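Local coordinates for protein putative glycosidase ph117-related (Bacteroides thetaiotaomicron, PDB 5A7V) that probably acts on mannose-containing glycans, being a GH130 enzyme of the mannooligosaccharide phosphorylase family that binds mannose in its pocket, at residues 230-235 and 268-273; 287-292 and 346-351; 167-172 and 201-206; 306-311 and 327-332. All blocks are in the same frame, centred on the assembly; numbering follows the deposited sequence.

Interaction 1 (230-235 and 268-273); sequences GEEHVF and SQLTEC. With MAN (alpha-D-mannopyranose), chain E.
Glu231 and Glu272 present a worked example of two acids converging on one sugar hydroxyl. In both, CG stands opposite the backbone N (chi1 178° and 177°) and the chain runs on extended, so that the side chains lie side by side and point the same way. Glu231 CG rests 3.7 Å from Glu272 OE1, and the two carboxylate planes are turned 40° from one another. Their ends meet the bound alpha-mannose of chain E. Its O1 lies 2.8 Å from Glu231 OE2 and 2.7 Å from Glu272 OE1, while its O2 donates to Glu272 OE2 over 2.6 Å. Ser204 also bonds to that last oxygen, which is thus gripped twice.

Leu270 flanks the pair. Its CB packs against Glu231 O at 3.4 Å, CD2 reaches the backbone of Glu232, and CD1 extends toward the sugar. Behind the acids the loop 230-235 is tied to the strand by Cys273 N, which donates to Gly230 O at 3.1 Å, and by a weak bond from Thr271 N to Glu231 O. Val234 crosses Thr271 at about a right angle, and Thr271 OG1 is buried there without a polar partner in the model.

The backbone bonds, one good and one weak, help to place an acid from a loop beside one from a strand. Glu231 OE2 and Glu272 OE1 are 4.3 Å apart, with the O1 hydroxyl within bonding distance of both, and its single proton can satisfy no more than one of the carboxylates at a time.

Interaction 2 (287-292 and 346-351); sequences LYNGKN and TVFIEG. With MAN (alpha-D-mannopyranose), chain E.
With CG of Asn289 set opposite its carbonyl carbon (chi1 -65°) and CG of Phe348 opposite its backbone N (chi1 -166°), an amide is laid on an aromatic ring. The two planes are only 11° apart, and Asn289 ND2 sits over the ring centre, 3.6 Å from Phe348 CE1. The other face of the ring receives the mannose of chain E, whose C2 comes within 3.7 Å of Phe348 CZ.

Two bonds to a single residue keep the amide from turning. Ile349 N donates to Asn289 OD1 at 2.9 Å, on a lone pair in the carbonyl plane, and Asn289 ND2 returns an almost straight bond to Ile349 O at 3.1 Å. A water donates to both Asn289 OD1 and Val347 O, bridging two acceptors that cannot bond each other. Alongside, Ile349 CD1 packs on Leu287 CB at 3.7 Å.

An asparagine thus pairs with the backbone N-H and C=O of one residue, Ile349, in a different sheet, where backbone-to-backbone bonds are absent between the segments. The result is a junction between blades of the five-bladed beta-propeller of GH130 enzymes, with an aromatic platform beneath the sugar of the central pocket.

Interaction 3 (167-172 and 201-206); sequences HIPRLA and GCKSGS. With MAN (alpha-D-mannopyranose), chain D; BMA (beta-D-mannopyranose), chain C; SO4 (sulfate ion), chain I.
Leu171 and Cys202 form the close-fitting half of this contact. The sulfur of Cys202, placed between its own backbone N and carbonyl carbon (chi1 57°), accepts a nearly straight bond (168°) from Leu171 N at 3.5 Å and at the same time touches Leu171 CB at 3.7 Å. One branch of Leu171, CD1, continues along segment 201-206 to Gly205 N, 3.8 Å away, and Met227 and Trp229 help to enclose the leucine. Next to it Cys202 N donates to Pro169 O at 2.9 Å.

The two segments belong to successive blades of the propeller: strand 169-176 lies in one four-stranded blade, whereas 201-204 lead into strand 205-212 of the next sheet. Across this seam Lys203 turns away from the strand and bends at its third torsion to reach a sugar modelled as both alpha- and beta-mannose. Its NZ donates to O6 of either anomer at 2.9 Å, and Pro169 CB packs near the same oxygen.

Toward solvent the fit relaxes. Gly201 is exposed; its CA makes a C-H...O contact with Pro169 O and lies 3.8 Å from Ile168 CG2. Ile168 also sits over one face of the guanidinium of Arg170, a buried arginine whose edge meets a sulfate, probably from the crystallisation liquor: NH1 of Arg170 bonds to sulfate O1 at 2.9 Å and NH2 to O4 at 2.8 Å. Asn165 binds the same ion.

Interaction 4 (306-311 and 327-332); sequences YAAGQA and EPFFRP. With MAN (alpha-D-mannopyranose), chain E.
Ala308 pairs by its backbone with the irregular segment 327-332, its N donating to Phe330 O at 2.8 Å and its O accepting from Phe329 N at 2.9 Å. The strand offers small side chains here, Ala307 and Ala308. Ala307 CB touches both Pro328 CB, 3.6 Å away, and Arg331 CB at 3.7 Å, while Pro332 CD lies against the carbonyl oxygen of Tyr306.

Phe329 carries most of the remaining contact. A chi1 of 71° puts CG between its own backbone N and carbonyl carbon and folds the ring back over the strand, where CE1 meets Ala308 CB at 3.5 Å. Gly309 O comes up at the ring edge, 3.4 Å from that same CE1. Gln310 arrives over a face: NE2 stands above the ring centre, 3.5 Å from Phe329 CG, and the amide plane is steeply inclined to the ring, at 79°. Phe330 CB lies over the rim of the opposite face. Beyond, Ile349 of strand 347-355 touches both Ala308 and Phe329.

Tyr306 faces the other way, into the sugar pocket, with its OH 2.8 Å from O1 of the chain E mannose, near the plane of the phenol ring.

Gln310 NE2 also donates to Phe39 O, so the amide has one conventional bond, while its other N-H points toward the Phe329 ring, consistent with a weaker N-H to pi interaction.

In the fold
Reading from the N terminus, interaction 3 comes first, closing the span from 167 to 206 and tying the blade of strand 169-176 to the start of strand 205-212. Interaction 1 follows in series, bringing the loop after strand 225-229 onto strand 270-280, the parallel neighbour of 205-212. Interaction 2 then opens on strand 283-291 and closes at strand 347-355, joining this large sheet to the three-stranded one. Interaction 4 lies wholly within that span, and no two contacts cross. Strands 270-280, 283-291 and 306-314 are consecutive neighbours, so interactions 1, 2 and 4 share one sheet and converge on the same mannose, while Ser204 links interaction 3 to interaction 1.

Interaction 1 (230-235 and 268-273)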
# COMPACT_ATOMS: atom_id res chain seq x y z
N GLY A 230 1.13 -5.18 8.74
CA GLY A 230 2.05 -4.58 9.68
C GLY A 230 3.02 -3.59 9.08
O GLY A 230 3.23 -3.57 7.88
N GLU A 231 3.55 -2.80 9.99
CA GLU A 231 4.54 -1.75 9.68
C GLU A 231 5.97 -2.10 10.17
O GLU A 231 6.95 -2.06 9.39
CB GLU A 231 4.06 -0.43 10.28
CG GLU A 231 4.97 0.76 10.10
CD GLU A 231 4.58 1.99 10.89
OE1 GLU A 231 3.82 1.92 11.88
OE2 GLU A 231 5.05 3.08 10.50
N GLU A 232 6.10 -2.37 11.46
CA GLU A 232 7.42 -2.64 12.07
C GLU A 232 7.94 -4.07 11.85
O GLU A 232 9.12 -4.35 12.00
CB GLU A 232 7.38 -2.36 13.57
CG GLU A 232 7.07 -0.92 13.93
CD GLU A 232 6.83 -0.65 15.43
OE1 GLU A 232 7.04 -1.54 16.26
OE2 GLU A 232 6.43 0.45 15.77
N HIS A 233 7.02 -4.99 11.60
CA HIS A 233 7.28 -6.41 11.27
C HIS A 233 6.14 -6.85 10.35
O HIS A 233 5.08 -6.17 10.32
CB HIS A 233 7.25 -7.32 12.51
CG HIS A 233 8.14 -6.85 13.60
ND1 HIS A 233 9.46 -7.22 13.71
CD2 HIS A 233 7.87 -6.00 14.61
CE1 HIS A 233 9.98 -6.59 14.75
NE2 HIS A 233 9.04 -5.84 15.30
N VAL A 234 6.38 -7.94 9.62
CA VAL A 234 5.28 -8.59 8.88
C VAL A 234 4.62 -9.64 9.76
O VAL A 234 5.28 -10.58 10.22
CB VAL A 234 5.76 -9.20 7.54
CG1 VAL A 234 4.64 -9.93 6.84
CG2 VAL A 234 6.37 -8.10 6.67
N PHE A 235 3.33 -9.43 10.00
CA PHE A 235 2.45 -10.29 10.77
C PHE A 235 1.41 -10.90 9.80
O PHE A 235 1.41 -10.57 8.60
CB PHE A 235 1.71 -9.49 11.83
CG PHE A 235 2.60 -8.76 12.82
CD1 PHE A 235 3.33 -9.46 13.76
CD2 PHE A 235 2.69 -7.37 12.80
CE1 PHE A 235 4.11 -8.78 14.68
CE2 PHE A 235 3.50 -6.70 13.71
CZ PHE A 235 4.19 -7.42 14.65
N SER A 268 15.61 -2.17 7.04
CA SER A 268 16.37 -2.27 8.28
C SER A 268 15.72 -1.60 9.49
O SER A 268 16.13 -1.86 10.62
CB SER A 268 17.80 -1.77 8.06
OG SER A 268 17.78 -0.56 7.32
N GLN A 269 14.77 -0.68 9.25
CA GLN A 269 13.98 -0.08 10.32
C GLN A 269 12.53 -0.56 10.30
O GLN A 269 11.94 -0.75 11.38
CB GLN A 269 14.04 1.46 10.25
CG GLN A 269 13.44 2.16 11.46
CD GLN A 269 13.85 3.64 11.51
OE1 GLN A 269 14.96 3.98 11.13
NE2 GLN A 269 12.96 4.49 11.90
N LEU A 270 11.96 -0.73 9.09
CA LEU A 270 10.54 -1.19 8.94
C LEU A 270 10.52 -2.16 7.78
O LEU A 270 11.31 -2.04 6.81
CB LEU A 270 9.61 -0.03 8.61
CG LEU A 270 9.50 1.10 9.59
CD1 LEU A 270 8.65 2.22 8.98
CD2 LEU A 270 8.96 0.67 10.93
N THR A 271 9.56 -3.09 7.88
CA THR A 271 9.14 -4.00 6.77
C THR A 271 7.61 -3.90 6.70
O THR A 271 6.90 -4.62 7.43
CB THR A 271 9.57 -5.49 7.01
OG1 THR A 271 9.12 -5.89 8.31
CG2 THR A 271 11.08 -5.67 6.95
N GLU A 272 7.12 -3.00 5.88
CA GLU A 272 5.73 -2.57 5.94
C GLU A 272 5.00 -3.03 4.69
O GLU A 272 5.37 -2.77 3.56
CB GLU A 272 5.66 -1.04 6.03
CG GLU A 272 4.21 -0.51 6.03
CD GLU A 272 4.05 0.91 6.48
OE1 GLU A 272 5.10 1.65 6.48
OE2 GLU A 272 2.94 1.29 6.88
N CYS A 273 3.93 -3.80 4.92
CA CYS A 273 3.17 -4.43 3.81
C CYS A 273 2.76 -3.41 2.77
O CYS A 273 2.38 -2.30 3.10
CB CYS A 273 1.98 -5.21 4.38
SG CYS A 273 2.49 -6.63 5.39
C1 MAN E . 4.30 5.08 7.42
C2 MAN E . 3.41 4.64 6.24
C3 MAN E . 2.79 5.76 5.39
C4 MAN E . 3.82 6.88 5.11
C5 MAN E . 5.19 6.61 5.76
C6 MAN E . 6.15 7.81 5.61
O1 MAN E . 5.31 4.00 7.83
O2 MAN E . 2.36 3.85 6.82
O3 MAN E . 1.68 6.37 6.01
O4 MAN E . 3.89 6.99 3.70
O5 MAN E . 4.93 6.35 7.18
O6 MAN E . 5.61 8.95 6.30

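Interaction 2 (287-292 and 346-351)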
# COMPACT_ATOMS: atom_id res chain seq x y z
N LEU A 287 4.72 -7.94 -1.83
CA LEU A 287 5.51 -6.74 -2.21
C LEU A 287 5.33 -5.76 -1.05
O LEU A 287 4.22 -5.55 -0.54
CB LEU A 287 5.05 -6.19 -3.56
CG LEU A 287 5.11 -7.17 -4.74
CD1 LEU A 287 3.82 -7.96 -4.97
CD2 LEU A 287 5.44 -6.43 -6.04
N TYR A 288 6.46 -5.18 -0.57
CA TYR A 288 6.43 -4.43 0.69
C TYR A 288 7.38 -3.22 0.62
O TYR A 288 8.13 -3.08 -0.36
CB TYR A 288 6.73 -5.31 1.91
CG TYR A 288 8.14 -5.86 2.01
CD1 TYR A 288 8.53 -6.99 1.35
CD2 TYR A 288 9.08 -5.18 2.79
CE1 TYR A 288 9.85 -7.45 1.43
CE2 TYR A 288 10.39 -5.63 2.87
CZ TYR A 288 10.78 -6.77 2.21
OH TYR A 288 12.06 -7.26 2.27
N ASN A 289 7.28 -2.41 1.65
CA ASN A 289 8.05 -1.17 1.78
C ASN A 289 9.06 -1.28 2.89
O ASN A 289 8.72 -1.55 4.03
CB ASN A 289 7.04 -0.04 2.07
CG ASN A 289 6.10 0.16 0.90
OD1 ASN A 289 6.50 0.61 -0.15
ND2 ASN A 289 4.80 -0.20 1.08
N GLY A 290 10.33 -1.09 2.53
CA GLY A 290 11.39 -1.07 3.55
C GLY A 290 11.77 0.34 3.92
O GLY A 290 11.89 1.18 3.03
N LYS A 291 12.02 0.60 5.18
CA LYS A 291 12.60 1.89 5.60
C LYS A 291 14.06 1.62 6.03
O LYS A 291 14.35 0.73 6.83
CB LYS A 291 11.83 2.53 6.76
CG LYS A 291 12.41 3.85 7.20
CD LYS A 291 11.61 4.52 8.32
CE LYS A 291 12.26 5.84 8.72
NZ LYS A 291 11.45 6.55 9.73
N ASN A 292 14.97 2.42 5.46
CA ASN A 292 16.41 2.26 5.71
C ASN A 292 16.84 2.95 7.01
O ASN A 292 16.73 4.17 7.16
CB ASN A 292 17.17 2.81 4.52
CG ASN A 292 18.65 2.40 4.53
OD1 ASN A 292 19.00 1.29 4.91
ND2 ASN A 292 19.51 3.32 4.04
N THR A 346 10.15 8.62 -0.49
CA THR A 346 9.49 7.30 -0.55
C THR A 346 9.14 6.98 -1.98
O THR A 346 8.79 7.90 -2.75
CB THR A 346 8.16 7.20 0.27
OG1 THR A 346 7.13 7.86 -0.49
CG2 THR A 346 8.23 7.75 1.67
N VAL A 347 9.08 5.67 -2.27
CA VAL A 347 8.19 5.12 -3.30
C VAL A 347 7.33 4.10 -2.56
O VAL A 347 7.70 2.92 -2.42
CB VAL A 347 8.92 4.54 -4.53
CG1 VAL A 347 9.49 5.67 -5.37
CG2 VAL A 347 10.03 3.55 -4.17
N PHE A 348 6.21 4.56 -2.00
CA PHE A 348 5.43 3.75 -1.05
C PHE A 348 4.39 2.95 -1.84
O PHE A 348 3.36 3.47 -2.25
CB PHE A 348 4.77 4.64 -0.01
CG PHE A 348 4.24 3.89 1.17
CD1 PHE A 348 5.08 3.47 2.21
CD2 PHE A 348 2.88 3.51 1.21
CE1 PHE A 348 4.60 2.72 3.25
CE2 PHE A 348 2.41 2.79 2.27
CZ PHE A 348 3.23 2.39 3.29
N ILE A 349 4.73 1.69 -2.13
CA ILE A 349 3.94 0.87 -3.02
C ILE A 349 2.70 0.35 -2.33
O ILE A 349 2.74 -0.11 -1.20
CB ILE A 349 4.79 -0.22 -3.67
CG1 ILE A 349 5.38 -1.22 -2.67
CG2 ILE A 349 5.86 0.38 -4.57
CD1 ILE A 349 5.76 -2.56 -3.27
N GLU A 350 1.57 0.44 -3.06
CA GLU A 350 0.30 0.25 -2.38
C GLU A 350 -0.83 -0.25 -3.28
O GLU A 350 -1.79 -0.85 -2.72
CB GLU A 350 -0.08 1.55 -1.71
CG GLU A 350 -1.22 1.46 -0.72
CD GLU A 350 -1.36 2.72 0.11
OE1 GLU A 350 -0.35 3.37 0.47
OE2 GLU A 350 -2.50 3.11 0.50
N GLY A 351 -0.78 -0.02 -4.59
CA GLY A 351 -1.81 -0.52 -5.49
C GLY A 351 -1.21 -1.25 -6.67
O GLY A 351 -0.12 -0.86 -7.15
C1 MAN E . 4.30 5.08 7.42
C2 MAN E . 3.41 4.64 6.24
C3 MAN E . 2.79 5.76 5.39
C4 MAN E . 3.82 6.88 5.11
C5 MAN E . 5.19 6.61 5.76
C6 MAN E . 6.15 7.81 5.61
O1 MAN E . 5.31 4.00 7.83
O2 MAN E . 2.36 3.85 6.82
O3 MAN E . 1.68 6.37 6.01
O4 MAN E . 3.89 6.99 3.70
O5 MAN E . 4.93 6.35 7.18
O6 MAN E . 5.61 8.95 6.30
O HOH W 1 9.08 1.69 -0.23

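Interaction 3 (167-172 and 201-206)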
# COMPACT_ATOMS: atom_id res chain seq x y z
N HIS A 167 -4.51 9.65 18.33
CA HIS A 167 -4.07 8.85 19.48
C HIS A 167 -3.45 7.53 19.05
O HIS A 167 -2.27 7.30 19.28
CB HIS A 167 -5.18 8.64 20.53
CG HIS A 167 -4.69 7.92 21.76
ND1 HIS A 167 -5.48 7.09 22.51
CD2 HIS A 167 -3.46 7.87 22.32
CE1 HIS A 167 -4.76 6.55 23.49
NE2 HIS A 167 -3.53 7.02 23.40
N ILE A 168 -4.23 6.68 18.39
CA ILE A 168 -3.80 5.34 18.00
C ILE A 168 -4.23 5.11 16.53
O ILE A 168 -5.40 5.30 16.21
CB ILE A 168 -4.44 4.26 18.90
CG1 ILE A 168 -4.01 4.44 20.36
CG2 ILE A 168 -4.07 2.87 18.41
CD1 ILE A 168 -4.73 3.58 21.38
N PRO A 169 -3.29 4.73 15.64
CA PRO A 169 -3.67 4.32 14.28
C PRO A 169 -4.17 2.90 14.31
O PRO A 169 -3.56 2.03 14.93
CB PRO A 169 -2.36 4.40 13.49
CG PRO A 169 -1.28 4.28 14.50
CD PRO A 169 -1.83 4.63 15.85
N ARG A 170 -5.32 2.63 13.66
CA ARG A 170 -5.87 1.27 13.66
C ARG A 170 -6.16 0.78 12.23
O ARG A 170 -6.75 1.50 11.42
CB ARG A 170 -7.17 1.19 14.47
CG ARG A 170 -7.02 1.48 15.95
CD ARG A 170 -8.37 1.43 16.66
NE ARG A 170 -8.28 1.44 18.12
CZ ARG A 170 -8.19 2.54 18.87
NH1 ARG A 170 -8.17 3.73 18.29
NH2 ARG A 170 -8.15 2.45 20.18
N LEU A 171 -5.76 -0.46 11.97
CA LEU A 171 -6.09 -1.13 10.71
C LEU A 171 -7.59 -1.51 10.70
O LEU A 171 -8.02 -2.23 11.60
CB LEU A 171 -5.25 -2.40 10.56
CG LEU A 171 -5.39 -3.17 9.26
CD1 LEU A 171 -5.11 -2.34 8.03
CD2 LEU A 171 -4.53 -4.43 9.26
N ALA A 172 -8.29 -0.99 9.72
CA ALA A 172 -9.75 -1.17 9.62
C ALA A 172 -10.16 -1.63 8.25
O ALA A 172 -9.41 -1.62 7.30
CB ALA A 172 -10.46 0.12 10.00
N GLY A 201 -1.94 -0.37 17.99
CA GLY A 201 -1.55 0.52 16.89
C GLY A 201 -1.06 -0.35 15.74
O GLY A 201 -0.11 -1.14 15.86
N CYS A 202 -1.74 -0.24 14.63
CA CYS A 202 -1.48 -1.08 13.47
C CYS A 202 -1.96 -0.43 12.18
O CYS A 202 -2.78 0.49 12.21
CB CYS A 202 -2.08 -2.48 13.68
SG CYS A 202 -3.85 -2.54 14.00
N LYS A 203 -1.49 -0.97 11.06
CA LYS A 203 -1.78 -0.44 9.72
C LYS A 203 -1.21 -1.38 8.67
O LYS A 203 -0.50 -2.32 9.02
CB LYS A 203 -1.25 1.00 9.54
CG LYS A 203 0.27 1.15 9.81
CD LYS A 203 0.78 2.58 9.50
CE LYS A 203 0.17 3.60 10.41
NZ LYS A 203 0.61 4.99 10.11
N SER A 204 -1.55 -1.13 7.42
CA SER A 204 -0.91 -1.74 6.24
C SER A 204 -1.26 -3.23 6.08
O SER A 204 -0.48 -4.11 6.44
CB SER A 204 0.60 -1.49 6.25
OG SER A 204 0.83 -0.09 6.20
N GLY A 205 -2.47 -3.46 5.53
CA GLY A 205 -3.01 -4.81 5.36
C GLY A 205 -3.09 -5.25 3.92
O GLY A 205 -3.80 -4.62 3.11
N SER A 206 -2.41 -6.35 3.58
CA SER A 206 -2.29 -6.93 2.22
C SER A 206 -2.99 -8.29 2.17
O SER A 206 -2.43 -9.34 2.57
CB SER A 206 -0.80 -7.12 1.92
OG SER A 206 -0.09 -5.88 1.97
C1 MAN D . 2.47 8.32 10.71
C2 MAN D . 2.53 8.15 9.25
C3 MAN D . 1.49 9.13 8.73
C4 MAN D . 0.11 8.98 9.35
C5 MAN D . 0.19 8.87 10.87
C6 MAN D . -1.05 8.25 11.48
O1 MAN D . 3.01 9.48 11.24
O2 MAN D . 2.12 6.86 8.82
O3 MAN D . 1.31 9.04 7.31
O4 MAN D . -0.70 10.12 9.02
O5 MAN D . 1.26 8.05 11.28
O6 MAN D . -1.32 6.94 10.98
C1 BMA C . 2.60 8.35 10.59
C2 BMA C . 2.45 8.44 9.07
C3 BMA C . 1.32 9.40 8.75
C4 BMA C . 0.06 8.98 9.48
C5 BMA C . 0.33 8.68 10.96
C6 BMA C . -0.87 8.11 11.67
O1 BMA C . 3.66 7.53 11.06
O2 BMA C . 2.11 7.16 8.52
O3 BMA C . 1.07 9.52 7.29
O4 BMA C . -0.88 10.06 9.35
O5 BMA C . 1.43 7.76 11.15
O6 BMA C . -1.35 6.89 11.08
S SO4 I . -8.45 5.81 21.59
O1 SO4 I . -7.72 5.82 20.31
O2 SO4 I . -9.86 6.23 21.37
O3 SO4 I . -7.76 6.73 22.54
O4 SO4 I . -8.53 4.44 22.16

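Interaction 4 (306-311 and 327-332)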
# COMPACT_ATOMS: atom_id res chain seq x y z
N TYR A 306 12.26 5.23 2.11
CA TYR A 306 11.41 4.04 1.87
C TYR A 306 11.62 3.56 0.44
O TYR A 306 11.38 4.30 -0.53
CB TYR A 306 9.93 4.32 2.09
CG TYR A 306 9.47 4.46 3.49
CD1 TYR A 306 9.84 5.54 4.31
CD2 TYR A 306 8.57 3.53 4.04
CE1 TYR A 306 9.35 5.68 5.59
CE2 TYR A 306 8.07 3.67 5.31
CZ TYR A 306 8.42 4.76 6.08
OH TYR A 306 7.90 4.94 7.35
N ALA A 307 12.11 2.33 0.32
CA ALA A 307 12.32 1.66 -0.96
C ALA A 307 11.68 0.25 -0.91
O ALA A 307 11.60 -0.34 0.17
CB ALA A 307 13.81 1.59 -1.30
N ALA A 308 11.24 -0.26 -2.07
CA ALA A 308 10.33 -1.42 -2.08
C ALA A 308 11.08 -2.73 -2.25
O ALA A 308 12.00 -2.84 -3.08
CB ALA A 308 9.29 -1.25 -3.17
N GLY A 309 10.61 -3.73 -1.52
CA GLY A 309 11.11 -5.10 -1.58
C GLY A 309 10.05 -6.14 -1.95
O GLY A 309 8.87 -5.77 -2.15
N GLN A 310 10.48 -7.39 -2.03
CA GLN A 310 9.52 -8.50 -2.23
C GLN A 310 9.98 -9.66 -1.39
O GLN A 310 11.18 -9.96 -1.30
CB GLN A 310 9.41 -8.93 -3.70
CG GLN A 310 9.01 -7.79 -4.61
CD GLN A 310 8.89 -8.20 -6.08
OE1 GLN A 310 8.33 -9.26 -6.42
NE2 GLN A 310 9.38 -7.37 -6.98
N ALA A 311 9.01 -10.35 -0.81
CA ALA A 311 9.23 -11.57 -0.03
C ALA A 311 8.39 -12.70 -0.62
O ALA A 311 7.28 -12.48 -1.11
CB ALA A 311 8.86 -11.37 1.43
N GLU A 327 18.22 -6.31 -2.24
CA GLU A 327 18.26 -4.91 -2.70
C GLU A 327 16.84 -4.55 -3.10
O GLU A 327 16.10 -5.41 -3.58
CB GLU A 327 19.18 -4.75 -3.92
CG GLU A 327 20.60 -5.30 -3.75
CD GLU A 327 21.39 -4.60 -2.75
OE1 GLU A 327 21.02 -3.49 -2.34
OE2 GLU A 327 22.48 -5.14 -2.40
N PRO A 328 16.44 -3.29 -2.95
CA PRO A 328 15.08 -2.92 -3.36
C PRO A 328 14.95 -3.02 -4.86
O PRO A 328 15.88 -2.71 -5.59
CB PRO A 328 14.93 -1.49 -2.86
CG PRO A 328 16.34 -0.92 -2.85
CD PRO A 328 17.23 -2.11 -2.51
N PHE A 329 13.76 -3.40 -5.33
CA PHE A 329 13.50 -3.48 -6.79
C PHE A 329 13.04 -2.12 -7.38
O PHE A 329 13.09 -1.92 -8.60
CB PHE A 329 12.48 -4.58 -7.18
CG PHE A 329 11.03 -4.29 -6.79
CD1 PHE A 329 10.58 -4.47 -5.51
CD2 PHE A 329 10.17 -3.77 -7.73
CE1 PHE A 329 9.26 -4.17 -5.16
CE2 PHE A 329 8.86 -3.48 -7.40
CZ PHE A 329 8.39 -3.69 -6.13
N PHE A 330 12.62 -1.22 -6.49
CA PHE A 330 12.02 0.07 -6.89
C PHE A 330 12.36 1.00 -5.74
O PHE A 330 12.14 0.69 -4.56
CB PHE A 330 10.50 -0.12 -7.07
CG PHE A 330 9.81 0.97 -7.87
CD1 PHE A 330 9.97 1.04 -9.23
CD2 PHE A 330 9.01 1.92 -7.25
CE1 PHE A 330 9.34 2.04 -9.97
CE2 PHE A 330 8.39 2.91 -7.99
CZ PHE A 330 8.56 2.95 -9.35
N ARG A 331 12.91 2.17 -6.09
CA ARG A 331 13.38 3.12 -5.06
C ARG A 331 13.22 4.53 -5.60
O ARG A 331 13.03 4.71 -6.80
CB ARG A 331 14.83 2.83 -4.64
CG ARG A 331 15.86 3.08 -5.72
CD ARG A 331 17.23 2.67 -5.24
NE ARG A 331 18.27 2.78 -6.26
CZ ARG A 331 18.97 3.90 -6.49
NH1 ARG A 331 18.78 4.99 -5.78
NH2 ARG A 331 19.87 3.87 -7.45
N PRO A 332 13.35 5.53 -4.71
CA PRO A 332 13.22 6.88 -5.26
C PRO A 332 14.31 7.23 -6.29
O PRO A 332 15.51 7.09 -6.01
CB PRO A 332 13.32 7.79 -4.03
CG PRO A 332 12.72 6.94 -2.93
CD PRO A 332 13.30 5.56 -3.24
C1 MAN E . 4.30 5.08 7.42
C2 MAN E . 3.41 4.64 6.24
C3 MAN E . 2.79 5.76 5.39
C4 MAN E . 3.82 6.88 5.11
C5 MAN E . 5.19 6.61 5.76
C6 MAN E . 6.15 7.81 5.61
O1 MAN E . 5.31 4.00 7.83
O2 MAN E . 2.36 3.85 6.82
O3 MAN E . 1.68 6.37 6.01
O4 MAN E . 3.89 6.99 3.70
O5 MAN E . 4.93 6.35 7.18
O6 MAN E . 5.61 8.95 6.30